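Local coordinates for hypothetical protein (PDB 4EPS) that is probably a component of the fimbrium tip, part of the cell-surface filaments that mediate adhesion and biofilm formation, at residues 371-374 with 379-382; 473-476 with 480-483. All coordinates share one frame; numbering follows the deposited sequence.

Contact 1: 371-374 with 379-382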
loop_
_atom_site.group_PDB
_atom_site.type_symbol
_atom_site.label_atom_id
_atom_site.label_comp_id
_atom_site.label_asym_id
_atom_site.label_seq_id
_atom_site.Cartn_x
_atom_site.Cartn_y
_atom_site.Cartn_z
ATOM N N THR A 371 35.934 17.373 7.390
ATOM C CA THR A 371 36.383 17.105 8.758
ATOM C C THR A 371 35.237 16.729 9.708
ATOM O O THR A 371 34.136 17.265 9.621
ATOM C CB THR A 371 37.182 18.303 9.328
ATOM O OG1 THR A 371 37.955 17.854 10.439
ATOM C CG2 THR A 371 36.306 19.516 9.711
ATOM N N GLY A 372 35.512 15.804 10.606
ATOM C CA GLY A 372 34.583 15.521 11.684
ATOM C C GLY A 372 35.016 16.300 12.916
ATOM O O GLY A 372 34.237 16.490 13.850
ATOM N N TYR A 373 36.273 16.778 12.917
ATOM C CA TYR A 373 36.893 17.308 14.130
ATOM C C TYR A 373 37.067 18.828 14.218
ATOM O O TYR A 373 36.965 19.364 15.330
ATOM C CB TYR A 373 38.270 16.630 14.309
ATOM C CG TYR A 373 38.832 16.713 15.718
ATOM C CD1 TYR A 373 38.542 15.734 16.668
ATOM C CD2 TYR A 373 39.659 17.763 16.097
ATOM C CE1 TYR A 373 39.071 15.801 17.959
ATOM C CE2 TYR A 373 40.178 17.848 17.390
ATOM C CZ TYR A 373 39.876 16.868 18.317
ATOM O OH TYR A 373 40.405 16.967 19.585
ATOM N N TYR A 374 37.392 19.506 13.112
ATOM C CA TYR A 374 37.680 20.937 13.127
ATOM C C TYR A 374 36.602 21.764 12.446
ATOM O O TYR A 374 36.913 22.835 11.934
ATOM C CB TYR A 374 39.026 21.191 12.416
ATOM C CG TYR A 374 40.185 20.459 13.043
ATOM C CD1 TYR A 374 40.798 20.943 14.202
ATOM C CD2 TYR A 374 40.691 19.293 12.473
ATOM C CE1 TYR A 374 41.864 20.265 14.791
ATOM C CE2 TYR A 374 41.761 18.611 13.051
ATOM C CZ TYR A 374 42.352 19.109 14.202
ATOM O OH TYR A 374 43.416 18.451 14.767
ATOM N N ASN A 379 30.638 21.014 16.624
ATOM C CA ASN A 379 31.722 20.492 17.459
ATOM C C ASN A 379 32.067 19.031 17.071
ATOM O O ASN A 379 31.398 18.428 16.218
ATOM C CB ASN A 379 31.405 20.649 18.984
ATOM C CG ASN A 379 30.251 19.827 19.512
ATOM O OD1 ASN A 379 29.970 18.711 19.060
ATOM N ND2 ASN A 379 29.585 20.346 20.539
ATOM N N ASN A 380 33.112 18.465 17.692
ATOM C CA ASN A 380 33.589 17.134 17.324
ATOM C C ASN A 380 32.735 15.973 17.910
ATOM O O ASN A 380 33.076 14.807 17.701
ATOM C CB ASN A 380 35.061 16.988 17.700
ATOM C CG ASN A 380 35.353 17.071 19.172
ATOM O OD1 ASN A 380 34.542 16.703 20.017
ATOM N ND2 ASN A 380 36.549 17.484 19.500
ATOM N N LYS A 381 31.643 16.287 18.627
ATOM C CA LYS A 381 30.706 15.270 19.119
ATOM C C LYS A 381 29.528 15.141 18.130
ATOM O O LYS A 381 29.055 14.039 17.874
ATOM C CB LYS A 381 30.193 15.623 20.534
ATOM C CG LYS A 381 31.290 15.644 21.602
ATOM C CD LYS A 381 30.777 16.104 22.970
ATOM C CE LYS A 381 31.148 17.539 23.278
ATOM N NZ LYS A 381 31.149 17.811 24.742
ATOM N N ASN A 382 29.088 16.258 17.548
ATOM C CA ASN A 382 27.953 16.304 16.607
ATOM C C ASN A 382 28.329 16.086 15.137
ATOM O O ASN A 382 27.630 15.352 14.432
ATOM C CB ASN A 382 27.237 17.655 16.730
ATOM C CG ASN A 382 26.547 17.804 18.060
ATOM O OD1 ASN A 382 25.840 16.903 18.521
ATOM N ND2 ASN A 382 26.789 18.916 18.721
HETATM O O HOH W 1 37.461 20.024 18.021
#
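The amide nitrogen of Asn-380 lies over one face of the Tyr-373 ring, and this pair supplies most of the buried surface. Asn-380 ND2 comes to 3.4 Å from Tyr-373 CE1, while Asn-380 CB lies 3.8 Å from Tyr-373 CD1. The two side chains run alongside each other in the same direction, with ring and amide planes 39° apart, so the amide is tilted rather than stacked flat. Although the first bond of the Tyr-373 side chain leads away from 379-382, CG is anti to the backbone N (chi1 -161°), and the ring reaches back beside the amide. A water links the two residues: it donates to Tyr-373 O at 2.8 Å and accepts a weak bond from Asn-380 ND2. No direct hydrogen bond spans the contact; the backbones meet instead through a CA-H...O contact, in which Asn-380 CA lies 3.6 Å from Gly-372 O with 157° at the hydrogen.

Each segment is shaped by its own side-chain acceptor. Thr-371 OG1 takes Tyr-373 N and Tyr-374 N, both at 3.2 Å, forming an ST turn and ST motif; Asn-379 OD1 takes Lys-381 N and Asn-382 N, both at 3.0 Å, in an Asx turn and Asx motif. The CD2 edge of Tyr-373 also sits above the centre of the Tyr-374 ring, and the Tyr-373 ring has a cation-pi contact with Arg-475. With an alanine here, the Asn-380 amide would probably lose the ring it lies against and be freer to turn, and Arg-475 would lose that aromatic partner.

Both segments belong to the loop between helices 354-359 and 389-403, and Thr-371 and Tyr-374 pack on His-355 of the first helix.

Contact 2: 473-476 with 480-483. With SO4 (sulfate ion), chain G.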
loop_
_atom_site.group_PDB
_atom_site.type_symbol
_atom_site.label_atom_id
_atom_site.label_comp_id
_atom_site.label_asym_id
_atom_site.label_seq_id
_atom_site.Cartn_x
_atom_site.Cartn_y
_atom_site.Cartn_z
ATOM N N THR A 473 34.810 10.724 6.573
ATOM C CA THR A 473 34.943 11.822 7.542
ATOM C C THR A 473 36.410 11.903 8.006
ATOM O O THR A 473 36.953 10.934 8.540
ATOM C CB THR A 473 33.949 11.599 8.704
ATOM O OG1 THR A 473 32.639 11.407 8.137
ATOM C CG2 THR A 473 33.939 12.783 9.700
ATOM N N GLU A 474 37.043 13.063 7.795
ATOM C CA GLU A 474 38.451 13.232 8.107
ATOM C C GLU A 474 38.675 13.635 9.562
ATOM O O GLU A 474 37.924 14.458 10.102
ATOM C CB GLU A 474 39.054 14.295 7.168
ATOM C CG GLU A 474 40.572 14.365 7.240
ATOM C CD GLU A 474 41.187 15.440 6.372
ATOM O OE1 GLU A 474 40.780 16.617 6.516
ATOM O OE2 GLU A 474 42.124 15.121 5.600
ATOM N N ARG A 475 39.727 13.058 10.194
ATOM C CA ARG A 475 40.124 13.432 11.556
ATOM C C ARG A 475 41.186 14.525 11.476
ATOM O O ARG A 475 41.062 15.545 12.154
ATOM C CB ARG A 475 40.633 12.223 12.371
ATOM C CG ARG A 475 41.370 12.582 13.699
ATOM C CD ARG A 475 40.521 13.418 14.664
ATOM N NE ARG A 475 41.253 13.718 15.901
ATOM C CZ ARG A 475 42.069 14.747 16.059
ATOM N NH1 ARG A 475 42.273 15.601 15.062
ATOM N NH2 ARG A 475 42.715 14.920 17.212
ATOM N N ASN A 476 42.250 14.300 10.681
ATOM C CA ASN A 476 43.368 15.254 10.504
ATOM C C ASN A 476 44.105 14.867 9.211
ATOM O O ASN A 476 43.587 14.045 8.439
ATOM C CB ASN A 476 44.314 15.293 11.761
ATOM C CG ASN A 476 45.001 14.000 12.141
ATOM O OD1 ASN A 476 45.097 13.052 11.357
ATOM N ND2 ASN A 476 45.522 13.929 13.362
HETATM N N MSE A 480 41.524 9.243 9.195
HETATM C CA MSE A 480 40.097 9.296 8.921
HETATM C C MSE A 480 39.374 8.826 10.175
HETATM O O MSE A 480 39.966 8.159 11.016
HETATM C CB MSE A 480 39.701 8.341 7.742
HETATM C CG MSE A 480 40.434 8.599 6.426
HETATM SE SE MSE A 480 40.155 10.394 5.793
HETATM C CE MSE A 480 38.322 10.302 5.288
ATOM N N TYR A 481 38.085 9.111 10.278
ATOM C CA TYR A 481 37.239 8.469 11.278
ATOM C C TYR A 481 36.957 7.044 10.775
ATOM O O TYR A 481 36.720 6.842 9.565
ATOM C CB TYR A 481 35.912 9.229 11.452
ATOM C CG TYR A 481 36.034 10.430 12.360
ATOM C CD1 TYR A 481 36.651 11.599 11.927
ATOM C CD2 TYR A 481 35.513 10.407 13.653
ATOM C CE1 TYR A 481 36.749 12.717 12.756
ATOM C CE2 TYR A 481 35.563 11.536 14.475
ATOM C CZ TYR A 481 36.213 12.675 14.032
ATOM O OH TYR A 481 36.307 13.773 14.846
ATOM N N ILE A 482 36.993 6.066 11.682
ATOM C CA ILE A 482 36.706 4.659 11.364
ATOM C C ILE A 482 35.601 4.205 12.304
ATOM O O ILE A 482 35.544 4.651 13.460
ATOM C CB ILE A 482 37.991 3.775 11.466
ATOM C CG1 ILE A 482 38.823 4.124 12.766
ATOM C CG2 ILE A 482 38.819 3.904 10.152
ATOM C CD1 ILE A 482 39.980 3.069 13.181
ATOM N N VAL A 483 34.735 3.330 11.814
ATOM C CA VAL A 483 33.579 2.913 12.580
ATOM C C VAL A 483 33.703 1.448 12.982
ATOM O O VAL A 483 34.079 0.591 12.179
ATOM C CB VAL A 483 32.256 3.200 11.792
ATOM C CG1 VAL A 483 31.027 2.636 12.513
ATOM C CG2 VAL A 483 32.086 4.711 11.581
HETATM S S SO4 G . 41.310 12.454 19.541
HETATM O O1 SO4 G . 41.813 11.223 20.164
HETATM O O2 SO4 G . 40.060 12.848 20.202
HETATM O O3 SO4 G . 42.287 13.524 19.619
HETATM O O4 SO4 G . 41.047 12.232 18.124
#
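Thr-473 O receives the backbone N-H of Tyr-481 at 2.8 Å from N to O, an almost perfectly straight bond (179° at the hydrogen). The same carbonyl oxygen also meets the methyl CE of Met-480, a selenomethionine, at 3.6 Å. That methyl returns to the partner strand because the chain bends at both chi2 (-58°) and chi3 (-70°), although the side chain sets off away from it.

Tyr-481 has the most surface buried by the contact. Thr-473 CG2 touches its ring at CD1, 3.7 Å away, the two side chains meeting at a slant. Thr-473 O and Glu-474 O lie at the ring's edge near its plane, with Tyr-481 CE1 3.4 Å from Glu-474 O; Arg-475 CA is 3.7 Å from the same CE1. The ring is thus packed along the backbone of 473-475.

The end of Arg-475 leads away from 480-483, and its guanidinium holds a sulfate, probably from the crystallisation liquor, at its edge. NE donates to sulfate O4 at 2.7 Å and NH2 to sulfate O3 at 2.8 Å, with a weak bond from NH2 to O4; Thr-494 OG1 also binds the ion. Polar ends nearby turn elsewhere: Thr-473 OG1 to Ser-434 N, Glu-474 OE2 to Lys-498 in a salt bridge, and the carboxylate also takes the backbone N of Ile-354 and His-355.

Glu-474 and Met-480 form an antiparallel non-hydrogen-bonded pair whose CA atoms are 4.3 Å apart and whose side chains diverge. This is the turn end of beta hairpin 469-474/479-485, whose second strand is the middle one of a three-stranded antiparallel sheet completed by 490-497.

The centres of the two contacts lie 10 Å apart, on the same side of the chain's centre and more than 30 Å from it. They come in series: the loop of contact 1 closes well before the hairpin of contact 2 opens, with helices 389-403, 408-419, 434-438 and 446-458 in between. They nevertheless meet directly. Gly-372 N lies 2.8 Å from Glu-474 O, a probable hydrogen bond, and Tyr-374 OH is 3.1 Å from Arg-475 NH1, another. Gly-372 C also packs against Tyr-481 OH. The loop following helix 354-359 is thereby fastened to the turn end of the hairpin, joining distant parts of the sequence.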